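Erythromycin dehydratase (Saccharopolyspora erythraea, PDB 3EL6) probably dehydrates a beta-hydroxyacyl intermediate, held as a thioester on an acyl carrier protein, during assembly of the polyketide precursor of erythromycin. Local coordinates at residues P38-A42 / F54-L58; R128-H134 / Q149-L155; Q168-E172 / V210-V214; D180-D184 / F197-R201; D277-L281 / T293-V299. All coordinates share one frame; numbering follows the deposited sequence.

Contact 1 (P38-A42 / F54-L58)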
# COMPACT_ATOMS: atom_id res chain seq x y z
N PRO A 38 13.53 6.48 -12.02
CA PRO A 38 14.87 6.43 -11.37
C PRO A 38 14.90 6.55 -9.84
O PRO A 38 15.84 6.03 -9.21
CB PRO A 38 15.58 7.66 -11.96
CG PRO A 38 14.89 7.94 -13.25
CD PRO A 38 13.44 7.50 -13.07
N LEU A 39 13.93 7.26 -9.24
CA LEU A 39 13.92 7.48 -7.79
C LEU A 39 13.04 6.44 -7.05
O LEU A 39 13.08 6.36 -5.82
CB LEU A 39 13.57 8.93 -7.42
CG LEU A 39 14.36 9.99 -8.19
CD1 LEU A 39 13.89 11.40 -7.79
CD2 LEU A 39 15.88 9.82 -7.96
N LEU A 40 12.34 5.61 -7.78
CA LEU A 40 11.41 4.67 -7.13
C LEU A 40 12.00 3.28 -7.10
O LEU A 40 12.85 2.92 -7.93
CB LEU A 40 10.05 4.63 -7.82
CG LEU A 40 9.31 5.95 -7.68
CD1 LEU A 40 7.96 5.85 -8.40
CD2 LEU A 40 9.17 6.33 -6.15
N LEU A 41 11.52 2.50 -6.13
CA LEU A 41 12.05 1.17 -5.89
C LEU A 41 10.97 0.11 -6.14
O LEU A 41 11.21 -0.86 -6.87
CB LEU A 41 12.54 1.07 -4.44
CG LEU A 41 13.78 1.93 -4.12
CD1 LEU A 41 13.93 2.06 -2.58
CD2 LEU A 41 14.99 1.33 -4.82
N ALA A 42 9.80 0.28 -5.53
CA ALA A 42 8.74 -0.68 -5.71
C ALA A 42 7.40 0.02 -5.73
O ALA A 42 7.25 1.15 -5.19
CB ALA A 42 8.72 -1.64 -4.53
N PHE A 54 3.84 3.66 -3.37
CA PHE A 54 5.14 3.68 -4.10
C PHE A 54 6.24 3.98 -3.13
O PHE A 54 6.06 4.90 -2.30
CB PHE A 54 5.11 4.81 -5.19
CG PHE A 54 4.00 4.64 -6.19
CD1 PHE A 54 2.74 5.22 -5.99
CD2 PHE A 54 4.22 3.87 -7.37
CE1 PHE A 54 1.69 5.04 -6.92
CE2 PHE A 54 3.17 3.69 -8.31
CZ PHE A 54 1.91 4.29 -8.08
N THR A 55 7.36 3.25 -3.19
CA THR A 55 8.49 3.63 -2.33
C THR A 55 9.76 3.93 -3.16
O THR A 55 9.91 3.41 -4.26
CB THR A 55 8.67 2.66 -1.16
OG1 THR A 55 7.35 2.34 -0.63
CG2 THR A 55 9.57 3.28 0.01
N GLY A 56 10.56 4.85 -2.66
CA GLY A 56 11.80 5.24 -3.37
C GLY A 56 12.79 5.85 -2.40
O GLY A 56 12.59 5.84 -1.16
N ARG A 57 13.88 6.39 -2.93
CA ARG A 57 14.97 6.85 -2.09
C ARG A 57 15.69 7.85 -2.92
O ARG A 57 15.79 7.64 -4.11
CB ARG A 57 15.88 5.67 -1.81
CG ARG A 57 16.89 5.90 -0.70
CD ARG A 57 17.52 4.53 -0.21
NE ARG A 57 16.56 3.71 0.58
CZ ARG A 57 16.29 2.40 0.41
NH1 ARG A 57 16.90 1.69 -0.53
NH2 ARG A 57 15.39 1.79 1.17
N LEU A 58 16.12 8.93 -2.29
CA LEU A 58 16.89 10.02 -2.93
C LEU A 58 18.23 10.06 -2.20
O LEU A 58 18.26 9.97 -0.97
CB LEU A 58 16.23 11.36 -2.61
CG LEU A 58 15.48 12.03 -3.75
CD1 LEU A 58 14.98 10.99 -4.71
CD2 LEU A 58 14.39 12.86 -3.18
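Leu41 turns its CG beside the backbone N (chi1 -68°) and Arg57 turns its own anti to N (chi1 -167°), and the two side chains meet over the backbone of Gly56. The arginine chain then bends at chi3, bringing a face of its guanidinium against the leucine: Leu41 CD1 lies over that face, toward the rim, 3.6 Å from Arg57 NH1. The polar end of Arg57 is held by Ser28 O of the second subunit, with a long, weak ion pair to Asp138 in its own chain. Between the strands the backbone bonds are uneven. Arg57 N reaches Leu39 O at 3.0 Å, and Thr55 N binds Ala42 O at 2.9 Å. Thr55 O is approached by two successive amides, Leu41 N at 2.6 Å and Ala42 N at 3.4 Å, a weak bond. Two residues thus stand opposite one, a classic beta bulge in the hairpin of strands 40-45 and 52-58, at the start of the double hotdog fold. At the non-hydrogen-bonded pair of Leu40 and Gly56 the CA atoms come within 3.8 Å. Gly56 CA also sits 3.0 Å from Leu39 O, an approach compatible with the absence of a side chain at Gly56. On the buried flank, Leu39 and Leu58 meet through their CD1 methyls, though the closeness of the approach is doubtful, since the Leu58 torsions are far from staggered. Leu40 CD1 approaches Phe54 CD2 at 4.4 Å, and both residues also pack on helix 79-93.

Contact 2 (R128-H134 / Q149-L155)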
# COMPACT_ATOMS: atom_id res chain seq x y z
N ARG A 128 -11.44 11.23 -9.30
CA ARG A 128 -10.15 11.79 -8.86
C ARG A 128 -9.64 11.05 -7.63
O ARG A 128 -10.44 10.42 -6.88
CB ARG A 128 -10.29 13.29 -8.54
CG ARG A 128 -10.62 14.07 -9.84
CD ARG A 128 -10.79 15.52 -9.53
NE ARG A 128 -11.88 15.62 -8.59
CZ ARG A 128 -12.59 16.71 -8.39
NH1 ARG A 128 -12.30 17.81 -9.10
NH2 ARG A 128 -13.59 16.70 -7.49
N ARG A 129 -8.32 11.09 -7.42
CA ARG A 129 -7.76 10.48 -6.23
C ARG A 129 -6.82 11.43 -5.50
O ARG A 129 -6.15 12.27 -6.13
CB ARG A 129 -6.96 9.21 -6.58
CG ARG A 129 -7.71 8.15 -7.37
CD ARG A 129 -6.79 6.96 -7.73
NE ARG A 129 -7.47 5.99 -8.56
CZ ARG A 129 -8.11 4.92 -8.06
NH1 ARG A 129 -8.11 4.64 -6.75
NH2 ARG A 129 -8.74 4.10 -8.88
N THR A 130 -6.73 11.28 -4.17
CA THR A 130 -5.75 12.00 -3.39
C THR A 130 -4.40 11.33 -3.47
O THR A 130 -4.27 10.09 -3.44
CB THR A 130 -6.21 12.14 -1.91
OG1 THR A 130 -7.41 12.93 -1.89
CG2 THR A 130 -5.11 12.81 -1.09
N ILE A 131 -3.34 12.14 -3.54
CA ILE A 131 -2.02 11.58 -3.44
C ILE A 131 -1.29 12.30 -2.27
O ILE A 131 -1.37 13.52 -2.11
CB ILE A 131 -1.20 11.77 -4.78
CG1 ILE A 131 0.23 11.24 -4.64
CG2 ILE A 131 -1.26 13.24 -5.20
CD1 ILE A 131 0.92 10.95 -5.99
N ASP A 132 -0.63 11.53 -1.44
CA ASP A 132 0.15 12.08 -0.32
C ASP A 132 1.59 11.75 -0.53
O ASP A 132 1.95 10.65 -1.00
CB ASP A 132 -0.33 11.49 1.02
CG ASP A 132 -1.70 11.99 1.40
OD1 ASP A 132 -1.97 13.23 1.34
OD2 ASP A 132 -2.57 11.14 1.73
N VAL A 133 2.48 12.67 -0.15
CA VAL A 133 3.88 12.34 -0.30
C VAL A 133 4.60 12.50 1.03
O VAL A 133 4.53 13.57 1.61
CB VAL A 133 4.58 13.24 -1.38
CG1 VAL A 133 6.02 12.74 -1.61
CG2 VAL A 133 3.72 13.23 -2.69
N HIS A 134 5.29 11.46 1.45
CA HIS A 134 6.02 11.46 2.73
C HIS A 134 7.48 11.20 2.48
O HIS A 134 7.88 10.54 1.50
CB HIS A 134 5.47 10.40 3.73
CG HIS A 134 4.11 10.74 4.30
ND1 HIS A 134 2.94 10.59 3.59
CD2 HIS A 134 3.73 11.19 5.53
CE1 HIS A 134 1.92 10.98 4.32
NE2 HIS A 134 2.37 11.36 5.51
N GLN A 149 5.12 14.30 6.45
CA GLN A 149 4.40 14.62 5.21
C GLN A 149 5.02 15.84 4.52
O GLN A 149 5.24 16.85 5.19
CB GLN A 149 2.94 14.93 5.48
CG GLN A 149 2.19 15.15 4.17
CD GLN A 149 0.74 15.26 4.36
OE1 GLN A 149 0.14 16.27 3.99
NE2 GLN A 149 0.14 14.22 4.90
N HIS A 150 5.34 15.74 3.23
CA HIS A 150 5.93 16.90 2.53
C HIS A 150 5.03 17.50 1.46
O HIS A 150 5.18 18.70 1.12
CB HIS A 150 7.29 16.56 1.93
CG HIS A 150 8.36 16.48 2.97
ND1 HIS A 150 9.09 17.59 3.37
CD2 HIS A 150 8.78 15.45 3.74
CE1 HIS A 150 9.91 17.23 4.35
NE2 HIS A 150 9.74 15.94 4.60
N ALA A 151 4.09 16.71 0.93
CA ALA A 151 3.18 17.25 -0.10
C ALA A 151 1.87 16.48 -0.09
O ALA A 151 1.85 15.32 0.31
CB ALA A 151 3.80 17.15 -1.46
N THR A 152 0.83 17.09 -0.65
CA THR A 152 -0.42 16.40 -0.85
C THR A 152 -1.12 17.05 -2.04
O THR A 152 -0.95 18.25 -2.30
CB THR A 152 -1.34 16.49 0.40
OG1 THR A 152 -2.47 15.63 0.19
CG2 THR A 152 -1.82 17.91 0.61
N GLY A 153 -1.89 16.26 -2.77
CA GLY A 153 -2.58 16.82 -3.93
C GLY A 153 -3.64 15.87 -4.45
O GLY A 153 -4.10 14.97 -3.71
N THR A 154 -3.98 16.04 -5.72
CA THR A 154 -5.09 15.34 -6.35
C THR A 154 -4.69 14.97 -7.77
O THR A 154 -4.12 15.81 -8.49
CB THR A 154 -6.33 16.30 -6.37
OG1 THR A 154 -6.69 16.63 -5.01
CG2 THR A 154 -7.55 15.65 -7.10
N LEU A 155 -4.95 13.72 -8.16
CA LEU A 155 -4.67 13.22 -9.49
C LEU A 155 -5.99 13.19 -10.22
O LEU A 155 -7.05 12.82 -9.62
CB LEU A 155 -4.15 11.76 -9.43
CG LEU A 155 -2.77 11.67 -8.67
CD1 LEU A 155 -2.47 10.18 -8.58
CD2 LEU A 155 -1.72 12.44 -9.54
O HOH W 1 -7.20 15.56 -2.68
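Val133 O is gripped by two consecutive amides of the facing strand, His150 N at 2.8 Å and Ala151 N at 3.2 Å. Val133 therefore faces two residues, and the classic beta bulge shifts the register by one before His134 pairs with Gln149. Away from it the hairpin is regular: Ile131 exchanges backbone bonds in both directions with Gly153, as Arg129 does with Leu155. On the face carrying Thr130, Asp132, Thr152 and Thr154 the bonding is polar. Thr152 holds its hydroxyl anti to the backbone N (chi1 -172°), alongside the carboxylate of Asp132, and Thr152 OG1 donates to Asp132 OD1 at 2.7 Å, nearly in line with the carboxylate C-O bond. A water bridges the next pair, 2.8 Å from Thr130 OG1 and 2.6 Å from Thr154 OG1, with a weak bond to Gly153 O besides. At the bulged end Gln149 lays its CG over one face of the His134 imidazole, 4.3 Å from the ring centroid, while its amide plane stands 85° from the ring. On the opposite face of these strands, 129-137 and 148-156 of the first hotdog, which also carries Arg129, apolar side chains turn to the core: Ile131 CG2 meets Leu155 CG at 4.1 Å, Val133 packs on Ala151, and Ile131 and Leu155 reach helix 79-93. The hairpin is thus two-sided in its chemistry, largely apolar toward the helix and hydroxyl-rich on the other face, where the donated hydroxyl would probably help stabilise a charged Asp132.

Contact 3 (Q168-E172 / V210-V214)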
# COMPACT_ATOMS: atom_id res chain seq x y z
N GLN A 168 6.45 32.46 -34.75
CA GLN A 168 7.87 32.80 -34.69
C GLN A 168 8.37 32.67 -33.24
O GLN A 168 7.66 33.08 -32.32
CB GLN A 168 8.07 34.26 -35.19
CG GLN A 168 9.50 34.78 -35.10
CD GLN A 168 9.63 36.21 -35.64
OE1 GLN A 168 10.47 37.00 -35.18
NE2 GLN A 168 8.78 36.55 -36.59
N TRP A 169 9.59 32.17 -33.04
CA TRP A 169 10.15 31.99 -31.67
C TRP A 169 11.45 32.79 -31.41
O TRP A 169 12.39 32.60 -32.13
CB TRP A 169 10.48 30.50 -31.45
CG TRP A 169 11.22 30.28 -30.10
CD1 TRP A 169 12.57 30.11 -29.90
CD2 TRP A 169 10.60 30.26 -28.81
NE1 TRP A 169 12.83 29.99 -28.51
CE2 TRP A 169 11.64 30.07 -27.84
CE3 TRP A 169 9.28 30.35 -28.37
CZ2 TRP A 169 11.37 29.98 -26.47
CZ3 TRP A 169 9.00 30.26 -27.01
CH2 TRP A 169 10.05 30.08 -26.07
N PRO A 170 11.49 33.68 -30.42
CA PRO A 170 10.34 34.10 -29.64
C PRO A 170 9.39 34.95 -30.51
O PRO A 170 9.72 35.25 -31.67
CB PRO A 170 10.95 35.00 -28.58
CG PRO A 170 12.16 35.64 -29.34
CD PRO A 170 12.67 34.54 -30.17
N PRO A 171 8.24 35.35 -29.96
CA PRO A 171 7.32 36.17 -30.78
C PRO A 171 8.00 37.45 -31.31
O PRO A 171 9.00 37.91 -30.74
CB PRO A 171 6.23 36.56 -29.78
CG PRO A 171 6.22 35.38 -28.81
CD PRO A 171 7.67 35.03 -28.64
N GLU A 172 7.42 38.05 -32.36
CA GLU A 172 8.00 39.21 -33.05
C GLU A 172 8.50 40.38 -32.19
O GLU A 172 9.62 40.86 -32.39
CB GLU A 172 7.05 39.71 -34.17
CG GLU A 172 7.20 38.88 -35.47
CD GLU A 172 6.10 39.12 -36.54
OE1 GLU A 172 5.89 40.28 -36.97
OE2 GLU A 172 5.46 38.12 -36.97
N VAL A 210 7.11 35.87 -20.39
CA VAL A 210 8.52 35.50 -20.46
C VAL A 210 8.61 34.28 -21.35
O VAL A 210 7.78 33.37 -21.21
CB VAL A 210 9.03 35.15 -19.04
CG1 VAL A 210 10.43 34.50 -19.11
CG2 VAL A 210 9.02 36.39 -18.13
N TYR A 211 9.58 34.23 -22.27
CA TYR A 211 9.76 33.12 -23.17
C TYR A 211 11.16 32.60 -22.82
O TYR A 211 12.07 33.42 -22.62
CB TYR A 211 9.76 33.63 -24.62
CG TYR A 211 8.46 34.31 -24.93
CD1 TYR A 211 7.43 33.63 -25.55
CD2 TYR A 211 8.23 35.60 -24.46
CE1 TYR A 211 6.18 34.26 -25.77
CE2 TYR A 211 6.98 36.23 -24.67
CZ TYR A 211 6.00 35.56 -25.32
OH TYR A 211 4.79 36.21 -25.50
N ALA A 212 11.37 31.28 -22.75
CA ALA A 212 12.76 30.86 -22.38
C ALA A 212 13.07 29.55 -23.10
O ALA A 212 12.17 28.80 -23.39
CB ALA A 212 12.90 30.69 -20.86
N GLU A 213 14.35 29.29 -23.41
CA GLU A 213 14.79 27.99 -23.87
C GLU A 213 15.44 27.38 -22.64
O GLU A 213 16.28 28.02 -22.01
CB GLU A 213 15.84 28.17 -24.97
CG GLU A 213 15.18 28.58 -26.32
CD GLU A 213 16.19 28.90 -27.41
OE1 GLU A 213 17.44 28.82 -27.15
OE2 GLU A 213 15.71 29.25 -28.51
N VAL A 214 15.08 26.13 -22.33
CA VAL A 214 15.53 25.51 -21.09
C VAL A 214 15.96 24.10 -21.48
O VAL A 214 15.24 23.42 -22.18
CB VAL A 214 14.38 25.47 -20.08
CG1 VAL A 214 14.87 24.74 -18.88
CG2 VAL A 214 13.93 26.89 -19.69
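Trp169 and Pro171 flank Tyr211 where the linker loop, kinked by the cis peptide before Pro170, drapes over strand 209-215 of the second hotdog in this double hotdog protein. The loop supplies two bumps, an indole and a pyrrolidine ring, and the tyrosine phenol fits the notch between them. Pro171 covers one face of the phenol: CD sits 3.5 Å from the Tyr211 ring centroid, displaced toward the rim, and CG presses within 3.2 Å of Tyr211 CE1. The indole meets the same phenol differently, at its edge, with Trp169 CZ3 lying near the ring plane, 4.0 Å from Tyr211 CD1. Pro170 adds a lighter touch, its CB 4.4 Å from Tyr211 CB. Because Trp169 has its CG anti to the backbone N (chi1 174°), the indole points at the strand and meets it with its edge, Trp169 CZ2 3.4 Å from Ala212 O. Around the indole, Arg268 makes a cation-pi contact, the ring of Trp204 stands steeply inclined to it, and a bound sulfate lies about 4 Å from the side chain. At the pyrrole end Glu213 comes past in the opposite direction, its carboxylate tilted just 14° from the indole. Trp169 NE1 donates to Glu213 OE2 at 3.0 Å, somewhat bent at 143°, and OE2 accepts through its anti lone pair.

Contact 4 (D180-D184 / F197-R201)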
# COMPACT_ATOMS: atom_id res chain seq x y z
N ASP A 180 23.42 37.10 -18.15
CA ASP A 180 24.81 36.98 -17.70
C ASP A 180 25.02 36.86 -16.19
O ASP A 180 25.71 35.92 -15.72
CB ASP A 180 25.66 38.07 -18.36
CG ASP A 180 25.28 38.25 -19.81
OD1 ASP A 180 24.46 39.16 -20.14
OD2 ASP A 180 25.74 37.41 -20.62
N ASP A 181 24.48 37.75 -15.40
CA ASP A 181 24.71 37.55 -13.97
C ASP A 181 23.45 37.03 -13.27
O ASP A 181 23.24 37.28 -12.09
CB ASP A 181 25.19 38.83 -13.31
CG ASP A 181 24.32 40.01 -13.68
OD1 ASP A 181 23.06 39.87 -13.52
OD2 ASP A 181 24.89 41.04 -14.16
N HIS A 182 22.61 36.35 -14.03
CA HIS A 182 21.35 35.84 -13.44
C HIS A 182 21.64 34.95 -12.23
O HIS A 182 21.10 35.19 -11.16
CB HIS A 182 20.53 35.07 -14.50
CG HIS A 182 19.28 34.45 -13.94
ND1 HIS A 182 18.16 35.19 -13.64
CD2 HIS A 182 19.02 33.18 -13.54
CE1 HIS A 182 17.23 34.39 -13.12
NE2 HIS A 182 17.73 33.17 -13.05
N TYR A 183 22.50 33.94 -12.40
CA TYR A 183 22.74 32.94 -11.34
C TYR A 183 23.64 33.52 -10.24
O TYR A 183 23.50 33.17 -9.05
CB TYR A 183 23.28 31.62 -11.91
CG TYR A 183 22.19 30.86 -12.66
CD1 TYR A 183 21.13 30.26 -11.95
CD2 TYR A 183 22.17 30.81 -14.06
CE1 TYR A 183 20.08 29.61 -12.63
CE2 TYR A 183 21.12 30.15 -14.75
CZ TYR A 183 20.09 29.55 -14.01
OH TYR A 183 19.10 28.92 -14.68
N ASP A 184 24.53 34.43 -10.64
CA ASP A 184 25.36 35.18 -9.67
C ASP A 184 24.47 35.99 -8.76
O ASP A 184 24.58 35.92 -7.54
CB ASP A 184 26.35 36.10 -10.38
CG ASP A 184 27.42 35.34 -11.15
OD1 ASP A 184 27.81 34.24 -10.69
OD2 ASP A 184 27.90 35.85 -12.21
N PHE A 197 21.70 22.93 -12.47
CA PHE A 197 20.46 23.68 -12.42
C PHE A 197 20.47 24.98 -13.20
O PHE A 197 19.43 25.66 -13.26
CB PHE A 197 20.10 24.01 -10.97
CG PHE A 197 19.45 22.86 -10.24
CD1 PHE A 197 18.06 22.76 -10.17
CD2 PHE A 197 20.22 21.86 -9.68
CE1 PHE A 197 17.44 21.67 -9.52
CE2 PHE A 197 19.61 20.75 -9.03
CZ PHE A 197 18.22 20.67 -8.96
N GLN A 198 21.62 25.33 -13.80
CA GLN A 198 21.72 26.58 -14.55
C GLN A 198 21.21 26.33 -15.96
O GLN A 198 21.92 26.48 -16.97
CB GLN A 198 23.18 27.04 -14.51
CG GLN A 198 23.58 27.36 -13.11
CD GLN A 198 25.01 27.82 -12.99
OE1 GLN A 198 25.66 28.07 -14.02
NE2 GLN A 198 25.52 27.90 -11.76
N ALA A 199 19.92 26.00 -16.07
CA ALA A 199 19.39 25.44 -17.29
C ALA A 199 18.59 26.46 -18.12
O ALA A 199 18.06 26.10 -19.16
CB ALA A 199 18.47 24.21 -16.99
N LEU A 200 18.48 27.70 -17.65
CA LEU A 200 17.91 28.79 -18.51
C LEU A 200 18.97 29.14 -19.57
O LEU A 200 20.03 29.64 -19.20
CB LEU A 200 17.58 29.99 -17.63
CG LEU A 200 16.44 29.79 -16.65
CD1 LEU A 200 16.34 31.05 -15.73
CD2 LEU A 200 15.10 29.63 -17.36
N ARG A 201 18.75 28.77 -20.81
CA ARG A 201 19.79 28.92 -21.86
C ARG A 201 19.59 30.27 -22.63
O ARG A 201 20.56 30.88 -23.15
CB ARG A 201 19.75 27.77 -22.85
CG ARG A 201 19.95 26.36 -22.23
CD ARG A 201 21.36 26.17 -21.55
NE ARG A 201 21.27 24.96 -20.69
CZ ARG A 201 22.14 24.62 -19.76
NH1 ARG A 201 23.30 25.27 -19.65
NH2 ARG A 201 21.87 23.57 -18.97
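An inverse gamma turn centred on Gln198 leads into strand 200-206 of the second hotdog, and Tyr183, in the first turn of helix 182-188, packs over it. The phenol and the glutamine chain slide past one another in opposite directions. Gln198, extended beyond CG, lies flat along one ring face: its CG is 3.8 Å from the Tyr183 ring centroid, almost straight above it, while Gln198 CA comes 3.4 Å from Tyr183 CZ. The amide plane is only 14° from that of the ring, and Gln198 NE2 bonds to Tyr193 O. His182, the preceding residue, covers the opposite face with its CD2, so the phenol is sandwiched and probably restricted in rotation. At the far end of the ring the hydroxyl meets the start of the strand. Leu200 N donates to Tyr183 OH at 3.3 Å with a straight 163° angle, near the ring plane, and the side chain follows, Leu200 CG lying 3.4 Å from the same oxygen. Leu200 CD1 also reaches His182 NE2 at 3.7 Å, the two side chains crossing at about a right angle. The principal polar partner of the hydroxyl is Gln235 OE1, at the end of helix 227-235, and Gln235 NE2 in turn binds Phe197 O. A tyrosine on the peripheral helix thus links the start of strand 200-206 to helix 227-235, the helix round which the sheet of a hotdog fold wraps.

Contact 5 (D277-L281 / T293-V299)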
# COMPACT_ATOMS: atom_id res chain seq x y z
N ASP A 277 1.12 36.37 -7.29
CA ASP A 277 2.19 35.46 -6.96
C ASP A 277 2.15 34.20 -7.83
O ASP A 277 2.71 33.18 -7.42
CB ASP A 277 2.13 35.05 -5.49
CG ASP A 277 2.19 36.24 -4.53
OD1 ASP A 277 3.20 36.98 -4.58
OD2 ASP A 277 1.25 36.40 -3.72
N ALA A 278 1.53 34.26 -9.01
CA ALA A 278 1.42 33.03 -9.84
C ALA A 278 1.64 33.30 -11.34
O ALA A 278 1.34 34.39 -11.81
CB ALA A 278 0.04 32.38 -9.63
N MET A 279 2.12 32.30 -12.08
CA MET A 279 2.14 32.35 -13.53
C MET A 279 1.71 31.03 -14.09
O MET A 279 1.91 30.00 -13.41
CB MET A 279 3.56 32.65 -14.09
CG MET A 279 4.16 33.99 -13.57
SD MET A 279 5.69 34.48 -14.47
CE MET A 279 4.98 35.07 -16.04
N ALA A 280 1.17 31.05 -15.31
CA ALA A 280 0.78 29.85 -16.05
C ALA A 280 1.96 29.47 -16.92
O ALA A 280 2.70 30.33 -17.34
CB ALA A 280 -0.38 30.13 -16.94
N LEU A 281 2.14 28.20 -17.19
CA LEU A 281 3.28 27.80 -17.99
C LEU A 281 2.84 26.97 -19.16
O LEU A 281 2.00 26.07 -19.04
CB LEU A 281 4.27 26.99 -17.12
CG LEU A 281 4.98 27.70 -15.99
CD1 LEU A 281 5.70 26.75 -15.02
CD2 LEU A 281 6.06 28.67 -16.60
N THR A 293 1.62 21.59 -19.62
CA THR A 293 1.04 22.86 -19.16
C THR A 293 0.86 22.87 -17.67
O THR A 293 0.77 21.79 -17.04
CB THR A 293 -0.33 23.13 -19.81
OG1 THR A 293 -1.28 22.11 -19.43
CG2 THR A 293 -0.23 23.13 -21.34
N VAL A 294 0.85 24.07 -17.09
CA VAL A 294 0.62 24.27 -15.69
C VAL A 294 -0.32 25.47 -15.64
O VAL A 294 -0.00 26.60 -16.14
CB VAL A 294 1.92 24.63 -14.90
CG1 VAL A 294 1.58 25.01 -13.39
CG2 VAL A 294 3.00 23.51 -15.01
N ASP A 295 -1.53 25.24 -15.13
CA ASP A 295 -2.50 26.36 -15.12
C ASP A 295 -2.03 27.51 -14.23
O ASP A 295 -2.16 28.70 -14.61
CB ASP A 295 -3.88 25.88 -14.65
CG ASP A 295 -4.66 25.17 -15.75
OD1 ASP A 295 -4.15 24.97 -16.88
OD2 ASP A 295 -5.84 24.81 -15.48
N SER A 296 -1.49 27.20 -13.06
CA SER A 296 -0.77 28.19 -12.27
C SER A 296 0.23 27.57 -11.33
O SER A 296 -0.06 26.54 -10.69
CB SER A 296 -1.68 29.11 -11.42
OG SER A 296 -2.66 28.35 -10.79
N LEU A 297 1.40 28.21 -11.27
CA LEU A 297 2.45 27.85 -10.36
C LEU A 297 2.49 29.03 -9.42
O LEU A 297 2.68 30.18 -9.87
CB LEU A 297 3.79 27.82 -11.11
CG LEU A 297 4.87 26.90 -10.56
CD1 LEU A 297 6.28 27.36 -10.89
CD2 LEU A 297 4.68 26.51 -9.11
N VAL A 298 2.34 28.78 -8.13
CA VAL A 298 2.25 29.86 -7.14
C VAL A 298 3.46 29.85 -6.25
O VAL A 298 3.90 28.78 -5.77
CB VAL A 298 1.02 29.68 -6.24
CG1 VAL A 298 0.86 30.88 -5.31
CG2 VAL A 298 -0.19 29.49 -7.07
N VAL A 299 4.00 31.03 -6.00
CA VAL A 299 5.13 31.15 -5.09
C VAL A 299 4.68 31.83 -3.79
O VAL A 299 3.73 32.60 -3.77
CB VAL A 299 6.30 31.92 -5.75
CG1 VAL A 299 6.77 31.20 -7.04
CG2 VAL A 299 5.86 33.35 -6.07
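Leu281 and Val294 are joined by backbone bonds in both directions, Leu281 N to Val294 O at 2.9 Å and Val294 N to Leu281 O at 3.0 Å. Farther along, Met279 and Leu297 form a second such pair, and Val299 N closes the row on Asp277 O at 2.9 Å. Between the two pairs the strand 290-299 turns a corner at Asp295, and the register slips by one; Asp295 and Ser296 together face Asn255 on the neighbouring strand in a classic beta bulge. Weaker C-H contacts supplement the amide bonds: Ala278 CA lies 3.1 Å from Leu297 O, and Ala280 CA approaches Val294 O. The apolar contacts separate by face. On the one carrying Met279, Leu281, Val294 and Leu297, CB of Leu281 is 4.0 Å from CB of Val294, and the CD1 methyls of Leu281 and Leu297 are 4.2 Å apart. On the other, with CG1 anti to the backbone N (chi1 -174°), Val298 sets its CG2 3.9 Å from Ala278 CB. The hydroxyls bond across to strand 251-259, Ser296 OG to Asn255 OD1 and Thr293 OG1 to Thr258 OG1. In the second hotdog this hairpin lies between strand 251-259, next to 290-299, and strand 266-273, next to 278-284, while Leu281 and Leu297 pack against helix 227-235.

In the fold
From the N terminus, contact 1 closes the first hairpin, and contact 2 then closes a second in the same hotdog, their centres about 16 Å apart. The chain crosses to the second hotdog, where contact 3 closes a long loop by bringing 168-172 onto strand 209-215. Contact 4 is nested inside that loop; the two touch because strands 200-206 and 209-215 are neighbours, with Glu213 O 2.8 Å from Arg201 N, a probable hydrogen bond. Contact 5 follows in series as the last hairpin, with its nearest atoms about 5 Å from contact 3. None cross. Contacts 1 and 3 lie on opposite sides of the chain's centre, about 35 Å between centres.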